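Local coordinates for polyphenol oxidase, chloroplastic (Malus domestica, PDB 6ELV), which catalyses, as the whole enzyme, the oxidation of mono- and o-diphenols to o-diquinones, and is represented here by its recombinantly expressed C-terminal domain, at residues Ile25-Arg31 against Asp121-Leu127; Phe56-Ala61 against Phe87-His92; Thr81-Gly85 against Leu111-Ile115. All coordinates share one frame; numbering follows the deposited sequence.

Contact 1: residues Ile25-Arg31 against Asp121-Leu127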
loop_
_atom_site.group_PDB
_atom_site.type_symbol
_atom_site.label_atom_id
_atom_site.label_comp_id
_atom_site.label_asym_id
_atom_site.label_seq_id
_atom_site.Cartn_x
_atom_site.Cartn_y
_atom_site.Cartn_z
ATOM N N ILE A 25 3.986 -0.849 9.520
ATOM C CA ILE A 25 2.597 -0.654 9.903
ATOM C C ILE A 25 1.708 -1.452 8.964
ATOM O O ILE A 25 2.081 -1.793 7.843
ATOM C CB ILE A 25 2.165 0.824 9.867
ATOM C CG1 ILE A 25 2.268 1.357 8.437
ATOM C CG2 ILE A 25 2.979 1.647 10.847
ATOM C CD1 ILE A 25 1.313 2.443 8.121
ATOM N N SER A 26 0.503 -1.729 9.433
ATOM C CA SER A 26 -0.500 -2.334 8.583
ATOM C C SER A 26 -1.810 -1.582 8.742
ATOM O O SER A 26 -2.048 -0.897 9.740
ATOM C CB SER A 26 -0.674 -3.828 8.866
ATOM O OG SER A 26 -1.219 -4.043 10.153
ATOM N N THR A 27 -2.651 -1.702 7.722
ATOM C CA THR A 27 -3.910 -0.982 7.692
ATOM C C THR A 27 -4.913 -1.755 6.848
ATOM O O THR A 27 -4.549 -2.399 5.862
ATOM C CB THR A 27 -3.665 0.445 7.170
ATOM O OG1 THR A 27 -4.812 1.264 7.385
ATOM C CG2 THR A 27 -3.236 0.478 5.705
ATOM N N VAL A 28 -6.178 -1.692 7.250
ATOM C CA VAL A 28 -7.262 -2.333 6.512
ATOM C C VAL A 28 -7.740 -1.378 5.427
ATOM O O VAL A 28 -8.137 -0.245 5.721
ATOM C CB VAL A 28 -8.419 -2.708 7.446
ATOM C CG1 VAL A 28 -9.579 -3.266 6.621
ATOM C CG2 VAL A 28 -7.976 -3.718 8.485
ATOM N N VAL A 29 -7.725 -1.846 4.181
ATOM C CA VAL A 29 -8.064 -1.036 3.014
ATOM C C VAL A 29 -9.254 -1.678 2.311
ATOM O O VAL A 29 -9.216 -2.863 1.967
ATOM C CB VAL A 29 -6.860 -0.890 2.064
ATOM C CG1 VAL A 29 -7.204 0.033 0.908
ATOM C CG2 VAL A 29 -5.660 -0.355 2.823
ATOM N N LYS A 30 -10.304 -0.896 2.097
ATOM C CA LYS A 30 -11.482 -1.407 1.412
ATOM C C LYS A 30 -11.208 -1.585 -0.073
ATOM O O LYS A 30 -10.503 -0.782 -0.700
ATOM C CB LYS A 30 -12.644 -0.440 1.597
ATOM C CG LYS A 30 -13.109 -0.336 3.026
ATOM C CD LYS A 30 -14.241 0.658 3.146
ATOM C CE LYS A 30 -14.674 0.812 4.593
ATOM N NZ LYS A 30 -15.586 1.973 4.777
ATOM N N ARG A 31 -11.767 -2.653 -0.634
ATOM C CA ARG A 31 -11.772 -2.840 -2.070
ATOM C C ARG A 31 -12.782 -1.884 -2.692
ATOM O O ARG A 31 -13.570 -1.255 -1.981
ATOM C CB ARG A 31 -12.041 -4.305 -2.392
ATOM C CG ARG A 31 -10.888 -5.191 -1.967
ATOM C CD ARG A 31 -11.198 -6.630 -2.255
ATOM N NE ARG A 31 -11.142 -6.903 -3.683
ATOM C CZ ARG A 31 -11.623 -8.002 -4.244
ATOM N NH1 ARG A 31 -12.252 -8.916 -3.504
ATOM N NH2 ARG A 31 -11.492 -8.179 -5.549
ATOM N N ASP A 121 -14.153 -8.171 1.188
ATOM C CA ASP A 121 -14.475 -6.779 0.886
ATOM C C ASP A 121 -13.336 -5.815 1.204
ATOM O O ASP A 121 -13.408 -4.645 0.811
ATOM C CB ASP A 121 -15.719 -6.332 1.655
ATOM C CG ASP A 121 -16.996 -6.876 1.055
ATOM O OD1 ASP A 121 -17.090 -6.956 -0.187
ATOM O OD2 ASP A 121 -17.911 -7.228 1.821
ATOM N N SER A 122 -12.305 -6.272 1.910
ATOM C CA SER A 122 -11.164 -5.443 2.262
ATOM C C SER A 122 -9.966 -6.362 2.367
ATOM O O SER A 122 -10.110 -7.582 2.393
ATOM C CB SER A 122 -11.389 -4.751 3.601
ATOM O OG SER A 122 -11.606 -5.702 4.627
ATOM N N VAL A 123 -8.774 -5.757 2.424
ATOM C CA VAL A 123 -7.514 -6.470 2.601
ATOM C C VAL A 123 -6.679 -5.703 3.613
ATOM O O VAL A 123 -6.967 -4.551 3.940
ATOM C CB VAL A 123 -6.739 -6.640 1.277
ATOM C CG1 VAL A 123 -7.566 -7.430 0.272
ATOM C CG2 VAL A 123 -6.332 -5.269 0.707
ATOM N N VAL A 124 -5.619 -6.344 4.099
ATOM C CA VAL A 124 -4.646 -5.666 4.947
ATOM C C VAL A 124 -3.409 -5.347 4.128
ATOM O O VAL A 124 -2.808 -6.244 3.517
ATOM C CB VAL A 124 -4.283 -6.512 6.175
ATOM C CG1 VAL A 124 -3.157 -5.844 6.962
ATOM C CG2 VAL A 124 -5.511 -6.709 7.058
ATOM N N VAL A 125 -3.014 -4.079 4.136
ATOM C CA VAL A 125 -1.810 -3.613 3.463
ATOM C C VAL A 125 -0.773 -3.307 4.530
ATOM O O VAL A 125 -1.059 -2.573 5.486
ATOM C CB VAL A 125 -2.097 -2.372 2.602
ATOM C CG1 VAL A 125 -0.812 -1.845 1.963
ATOM C CG2 VAL A 125 -3.115 -2.730 1.507
ATOM N N THR A 126 0.429 -3.844 4.346
ATOM C CA THR A 126 1.550 -3.623 5.247
ATOM C C THR A 126 2.615 -2.826 4.507
ATOM O O THR A 126 2.990 -3.181 3.384
ATOM C CB THR A 126 2.117 -4.971 5.717
ATOM O OG1 THR A 126 1.109 -5.696 6.435
ATOM C CG2 THR A 126 3.303 -4.800 6.649
ATOM N N LEU A 127 3.103 -1.764 5.145
ATOM C CA LEU A 127 4.186 -0.947 4.616
ATOM C C LEU A 127 5.406 -1.168 5.498
ATOM O O LEU A 127 5.328 -0.999 6.721
ATOM C CB LEU A 127 3.798 0.531 4.606
ATOM C CG LEU A 127 2.502 0.889 3.870
ATOM C CD1 LEU A 127 2.314 2.387 3.899
ATOM C CD2 LEU A 127 2.527 0.389 2.449
HETATM O O HOH W 1 -15.461 -2.782 0.292
#
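I25-K30 and S122-L127 pair as antiparallel neighbours in the five-stranded sheet of a two-sheet beta sandwich. The short strand axes run at 153° to each other and approach to 4.6 Å. Strand 11-12 flanks I25-K30 on its outer side, and strand 62-70 flanks S122-L127.

Backbone bonds carry most of the contact. I25 with L127, T27 with V125 and V29 with V123 are hydrogen-bonded pairs, each with two N-H...O bonds. The straightest runs from V29 N to V123 O at 2.8 Å, with 175° at the hydrogen. A seventh bond, from R31 N to D121 O, extends the pairing one step past the strands. CA-H...O contacts lie between these bonds, as from S26 CA to V125 O at 3.2 Å.

The apolar packing lies mostly on the face of I25, T27, V29, V123, V125 and L127, which looks into the sandwich. V29 CG2 meets V125 CG2 at 3.7 Å, each anti to its own carbonyl carbon. I139 and I141 of the opposing sheet cover this face. The other face, with S26, V28, K30, S122, V124 and T126, is more open. There V28 CG1 sits 3.7 Å from S122 OG, and S26 CB touches T126 OG1.

T27, R31 and D121 have their polar partners outside the pair. T27 OG1 bonds to V12 O, and D121 OD1 makes a salt bridge to K39. The R31 chain bends at chi3 (72°). Its NE makes a salt bridge to E47, while NH1 bonds to the carbonyls of E118 and D120. D120 is also a calcium ligand, with D70 and D72. Near this end of the strands, a water donates to D121 O at 2.8 Å.

Contact 2: residues Phe56-Ala61 against Phe87-His92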
loop_
_atom_site.group_PDB
_atom_site.type_symbol
_atom_site.label_atom_id
_atom_site.label_comp_id
_atom_site.label_asym_id
_atom_site.label_seq_id
_atom_site.Cartn_x
_atom_site.Cartn_y
_atom_site.Cartn_z
ATOM N N PHE A 56 9.086 13.100 0.692
ATOM C CA PHE A 56 10.399 12.913 1.298
ATOM C C PHE A 56 11.354 13.929 0.686
ATOM O O PHE A 56 11.076 14.519 -0.361
ATOM C CB PHE A 56 10.928 11.487 1.062
ATOM C CG PHE A 56 10.925 11.087 -0.385
ATOM C CD1 PHE A 56 9.784 10.566 -0.982
ATOM C CD2 PHE A 56 12.049 11.293 -1.174
ATOM C CE1 PHE A 56 9.782 10.243 -2.315
ATOM C CE2 PHE A 56 12.047 10.961 -2.515
ATOM C CZ PHE A 56 10.909 10.440 -3.081
ATOM N N ASP A 57 12.488 14.120 1.350
ATOM C CA ASP A 57 13.544 14.971 0.815
ATOM C C ASP A 57 14.277 14.216 -0.288
ATOM O O ASP A 57 14.692 13.072 -0.094
ATOM C CB ASP A 57 14.547 15.346 1.906
ATOM C CG ASP A 57 14.042 16.424 2.853
ATOM O OD1 ASP A 57 12.894 16.885 2.740
ATOM O OD2 ASP A 57 14.824 16.802 3.746
ATOM N N ARG A 58 14.499 14.882 -1.424
ATOM C CA ARG A 58 15.114 14.219 -2.568
ATOM C C ARG A 58 16.535 13.745 -2.292
ATOM O O ARG A 58 16.978 12.774 -2.913
ATOM C CB ARG A 58 15.083 15.136 -3.784
ATOM C CG ARG A 58 13.692 15.305 -4.351
ATOM C CD ARG A 58 13.665 16.387 -5.430
ATOM N NE ARG A 58 12.314 16.605 -5.944
ATOM C CZ ARG A 58 11.819 16.059 -7.050
ATOM N NH1 ARG A 58 12.576 15.283 -7.813
ATOM N NH2 ARG A 58 10.571 16.313 -7.409
ATOM N N ASP A 59 17.258 14.390 -1.366
ATOM C CA ASP A 59 18.623 13.977 -1.045
ATOM C C ASP A 59 18.690 12.818 -0.055
ATOM O O ASP A 59 19.790 12.463 0.384
ATOM C CB ASP A 59 19.489 15.162 -0.586
ATOM C CG ASP A 59 19.003 15.812 0.702
ATOM O OD1 ASP A 59 18.157 15.241 1.417
ATOM O OD2 ASP A 59 19.482 16.922 0.999
ATOM N N VAL A 60 17.553 12.215 0.282
ATOM C CA VAL A 60 17.488 11.063 1.175
ATOM C C VAL A 60 17.059 9.866 0.332
ATOM O O VAL A 60 15.979 9.885 -0.265
ATOM C CB VAL A 60 16.491 11.310 2.319
ATOM C CG1 VAL A 60 16.285 10.039 3.148
ATOM C CG2 VAL A 60 16.948 12.472 3.199
ATOM N N ALA A 61 17.882 8.816 0.288
ATOM C CA ALA A 61 17.450 7.581 -0.358
ATOM C C ALA A 61 16.262 7.012 0.403
ATOM O O ALA A 61 16.273 6.966 1.640
ATOM C CB ALA A 61 18.578 6.551 -0.350
ATOM N N PHE A 87 8.443 0.952 -3.223
ATOM C CA PHE A 87 8.760 2.308 -3.636
ATOM C C PHE A 87 10.238 2.560 -3.362
ATOM O O PHE A 87 10.709 2.306 -2.249
ATOM C CB PHE A 87 7.960 3.343 -2.851
ATOM C CG PHE A 87 8.330 4.733 -3.232
ATOM C CD1 PHE A 87 7.846 5.272 -4.409
ATOM C CD2 PHE A 87 9.243 5.460 -2.484
ATOM C CE1 PHE A 87 8.219 6.525 -4.804
ATOM C CE2 PHE A 87 9.627 6.712 -2.880
ATOM C CZ PHE A 87 9.118 7.249 -4.044
ATOM N N VAL A 88 10.954 3.081 -4.357
ATOM C CA VAL A 88 12.371 3.401 -4.234
ATOM C C VAL A 88 12.613 4.778 -4.831
ATOM O O VAL A 88 12.135 5.080 -5.930
ATOM C CB VAL A 88 13.249 2.375 -4.981
ATOM C CG1 VAL A 88 14.707 2.793 -4.959
ATOM C CG2 VAL A 88 13.081 1.000 -4.392
ATOM N N SER A 89 13.402 5.591 -4.134
ATOM C CA SER A 89 13.961 6.814 -4.694
ATOM C C SER A 89 15.462 6.833 -4.450
ATOM O O SER A 89 15.918 6.559 -3.340
ATOM C CB SER A 89 13.320 8.040 -4.062
ATOM O OG SER A 89 13.823 9.219 -4.652
ATOM N N VAL A 90 16.225 7.169 -5.487
ATOM C CA VAL A 90 17.676 7.338 -5.367
ATOM C C VAL A 90 17.944 8.808 -5.058
ATOM O O VAL A 90 17.258 9.697 -5.592
ATOM C CB VAL A 90 18.430 6.800 -6.604
ATOM C CG1 VAL A 90 18.175 7.636 -7.787
ATOM C CG2 VAL A 90 19.945 6.697 -6.381
ATOM N N PRO A 91 18.894 9.101 -4.177
ATOM C CA PRO A 91 19.106 10.489 -3.760
ATOM C C PRO A 91 19.583 11.349 -4.916
ATOM O O PRO A 91 20.393 10.925 -5.746
ATOM C CB PRO A 91 20.171 10.381 -2.664
ATOM C CG PRO A 91 20.721 8.998 -2.758
ATOM C CD PRO A 91 19.725 8.150 -3.425
ATOM N N HIS A 92 19.058 12.564 -4.968
ATOM C CA HIS A 92 19.380 13.478 -6.051
ATOM C C HIS A 92 19.036 14.884 -5.604
ATOM O O HIS A 92 18.407 15.096 -4.559
ATOM C CB HIS A 92 18.607 13.113 -7.328
ATOM C CG HIS A 92 17.116 13.205 -7.188
ATOM N ND1 HIS A 92 16.362 12.200 -6.623
ATOM C CD2 HIS A 92 16.241 14.181 -7.532
ATOM C CE1 HIS A 92 15.089 12.553 -6.631
ATOM N NE2 HIS A 92 14.981 13.746 -7.185
HETATM O O HOH W 2 15.435 10.382 -2.910
#
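F56 and F87 reach toward each other from opposite directions and form the tight, buried part of this contact. F56 CE1 lies 3.5 Å from F87 CZ. The ring planes are 60° apart, so the pair is oblique. S89 closes on the same F56 ring, with OG 3.3 Å from F56 CE2. OG stands anti to the S89 backbone N (chi1 -177°), which also brings it to a bound water in bonding reach of R58 O and V60 O.

The tight part joins the two sheets of the beta sandwich near one end. F56 lies near the end of strand 48-57 of the four-stranded sheet and packs on M100. F87 belongs to edge strand 82-89 of the other sheet, where its ring meets that of F64. Beyond F56, a type I turn from D57 to V60 brings R58 up to H92.

R58 and H92 form the partly exposed polar side. H92 N donates to R58 O at 2.9 Å, from above the carbonyl plane. R58 CB lies over one face of the imidazole in a CH-pi contact. The extended arginine chain then passes the ring, and R58 NH1 donates to H92 NE2 at 2.9 Å, in the imidazole plane. H92 ND1 donates to V90 O at 2.9 Å, also in the ring plane. The two bonds fix the rotation of the imidazole and are consistent with a neutral ring protonated on ND1. R58 NE bonds to K99 O.

The loose edge is P91, exposed to solvent. Its CA lies 3.2 Å from R58 O in a CA-H...O contact. P91 CD rests 3.7 Å from A61 CB, and P91 CB is 3.7 Å from D59 O.

Contact 3: residues Thr81-Gly85 against Leu111-Ile115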
loop_
_atom_site.group_PDB
_atom_site.type_symbol
_atom_site.label_atom_id
_atom_site.label_comp_id
_atom_site.label_asym_id
_atom_site.label_seq_id
_atom_site.Cartn_x
_atom_site.Cartn_y
_atom_site.Cartn_z
ATOM N N THR A 81 1.615 -12.734 4.732
ATOM C CA THR A 81 1.675 -11.578 3.850
ATOM C C THR A 81 2.417 -11.897 2.562
ATOM O O THR A 81 3.381 -12.670 2.537
ATOM C CB THR A 81 2.330 -10.368 4.522
ATOM O OG1 THR A 81 3.716 -10.633 4.760
ATOM C CG2 THR A 81 1.655 -10.005 5.823
ATOM N N GLU A 82 1.966 -11.251 1.495
ATOM C CA GLU A 82 2.438 -11.489 0.139
ATOM C C GLU A 82 2.970 -10.188 -0.437
ATOM O O GLU A 82 2.260 -9.179 -0.443
ATOM C CB GLU A 82 1.265 -11.950 -0.722
ATOM C CG GLU A 82 1.661 -12.356 -2.101
ATOM C CD GLU A 82 2.484 -13.625 -2.107
ATOM O OE1 GLU A 82 2.330 -14.452 -1.179
ATOM O OE2 GLU A 82 3.303 -13.779 -3.038
ATOM N N PHE A 83 4.191 -10.234 -0.964
ATOM C CA PHE A 83 4.829 -9.052 -1.520
ATOM C C PHE A 83 4.055 -8.531 -2.726
ATOM O O PHE A 83 3.747 -9.277 -3.662
ATOM C CB PHE A 83 6.255 -9.412 -1.934
ATOM C CG PHE A 83 6.986 -8.293 -2.614
ATOM C CD1 PHE A 83 7.428 -7.186 -1.893
ATOM C CD2 PHE A 83 7.235 -8.327 -3.974
ATOM C CE1 PHE A 83 8.104 -6.141 -2.520
ATOM C CE2 PHE A 83 7.919 -7.271 -4.597
ATOM C CZ PHE A 83 8.348 -6.194 -3.859
ATOM N N ALA A 84 3.791 -7.224 -2.723
ATOM C CA ALA A 84 3.082 -6.557 -3.811
ATOM C C ALA A 84 3.946 -5.599 -4.624
ATOM O O ALA A 84 3.632 -5.358 -5.801
ATOM C CB ALA A 84 1.875 -5.785 -3.270
ATOM N N GLY A 85 4.995 -5.031 -4.041
ATOM C CA GLY A 85 5.827 -4.074 -4.746
ATOM C C GLY A 85 6.578 -3.209 -3.762
ATOM O O GLY A 85 6.467 -3.372 -2.550
ATOM N N LEU A 111 -2.569 -11.093 -7.230
ATOM C CA LEU A 111 -2.229 -11.289 -5.829
ATOM C C LEU A 111 -3.443 -11.760 -5.031
ATOM O O LEU A 111 -3.333 -12.682 -4.212
ATOM C CB LEU A 111 -1.655 -9.990 -5.261
ATOM C CG LEU A 111 -1.069 -10.055 -3.843
ATOM C CD1 LEU A 111 -0.071 -8.937 -3.613
ATOM C CD2 LEU A 111 -2.144 -9.975 -2.768
ATOM N N LEU A 112 -4.604 -11.135 -5.249
ATOM C CA LEU A 112 -5.781 -11.520 -4.477
ATOM C C LEU A 112 -6.181 -12.959 -4.769
ATOM O O LEU A 112 -6.651 -13.675 -3.879
ATOM C CB LEU A 112 -6.938 -10.566 -4.757
ATOM C CG LEU A 112 -6.702 -9.130 -4.301
ATOM C CD1 LEU A 112 -7.909 -8.263 -4.614
ATOM C CD2 LEU A 112 -6.301 -9.034 -2.825
ATOM N N GLU A 113 -6.019 -13.399 -6.015
ATOM C CA GLU A 113 -6.289 -14.796 -6.346
ATOM C C GLU A 113 -5.309 -15.726 -5.636
ATOM O O GLU A 113 -5.697 -16.783 -5.122
ATOM C CB GLU A 113 -6.215 -14.986 -7.864
ATOM C CG GLU A 113 -6.580 -16.377 -8.337
ATOM C CD GLU A 113 -6.489 -16.523 -9.846
ATOM O OE1 GLU A 113 -6.394 -15.492 -10.543
ATOM O OE2 GLU A 113 -6.522 -17.667 -10.338
ATOM N N GLU A 114 -4.033 -15.342 -5.598
ATOM C CA GLU A 114 -3.001 -16.187 -5.002
ATOM C C GLU A 114 -3.177 -16.316 -3.496
ATOM O O GLU A 114 -2.984 -17.400 -2.935
ATOM C CB GLU A 114 -1.625 -15.625 -5.349
ATOM C CG GLU A 114 -1.306 -15.780 -6.818
ATOM C CD GLU A 114 -0.203 -14.861 -7.282
ATOM O OE1 GLU A 114 0.575 -14.392 -6.426
ATOM O OE2 GLU A 114 -0.125 -14.597 -8.503
ATOM N N ILE A 115 -3.538 -15.224 -2.822
ATOM C CA ILE A 115 -3.764 -15.301 -1.381
ATOM C C ILE A 115 -5.157 -15.789 -1.042
ATOM O O ILE A 115 -5.451 -16.008 0.137
ATOM C CB ILE A 115 -3.424 -13.995 -0.640
ATOM C CG1 ILE A 115 -4.416 -12.882 -0.970
ATOM C CG2 ILE A 115 -2.005 -13.582 -0.950
ATOM C CD1 ILE A 115 -4.280 -11.668 -0.066
#
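L111 CD1 rests on A84 CB at 3.7 Å and lies 3.8 Å from F83 O. This methyl is the main apolar point between strand and helix. One helical turn later, I115 CG2 meets E82 CB at 3.7 Å. The E82 side chain runs alongside those of L111 and I115, pointing against them, with E82 CG 4.0 Å from L111 CG. Contact here is made by the aliphatic part of the glutamate. A bend at chi2 (68°) turns the carboxylate off this path. E82 OE2 then comes to 4.4 Å from E114 OE1. Both groups are near the surface, and the like charges probably weaken the contact slightly if both are ionised.

The next shell sets these groups in place. In the helix, I115 N donates to L111 O, which sets L111 and I115 one turn apart on the side facing the strand. Both also touch V68 of strand 62-70, next to E82-G85 in the sheet. The motif is a short helix packed along the edge strand of a beta sandwich. The two axes run almost exactly antiparallel and are 10.0 Å apart at closest.

On the strand, A84 and G85 both face V66 in a classic beta bulge. G85 has a phi of 158°, a backbone shape that glycine takes up easily because it has no side chain. G85 N also lies over the centre of the F83 ring, 3.5 Å above its plane.

Further out, L112 leaves the helix in a different direction and packs on E47. The side chain of I115 is about 8 Å from the bound calcium ion.

Overall arrangement
All three contacts involve the five-stranded sheet of the sandwich. Contact 1 joins two of its more central strands. Contacts 2 and 3 share edge strand 82-89, one at each end. Contact 2 also reaches strand 48-57 of the opposing sheet. Along the chain, contacts 2 and 3 are nested inside the loop closed by contact 1, and their segments alternate. The centres of contacts 1 and 3 are 12 Å apart, and L112 of helix 109-115 packs on R31 and V123. The centre of contact 2 is 25 Å from that of contact 1 and 26 Å from that of contact 3. Contacts 1 and 3 thus lie near the calcium-binding end, and contact 2 joins the two sheets at the far end.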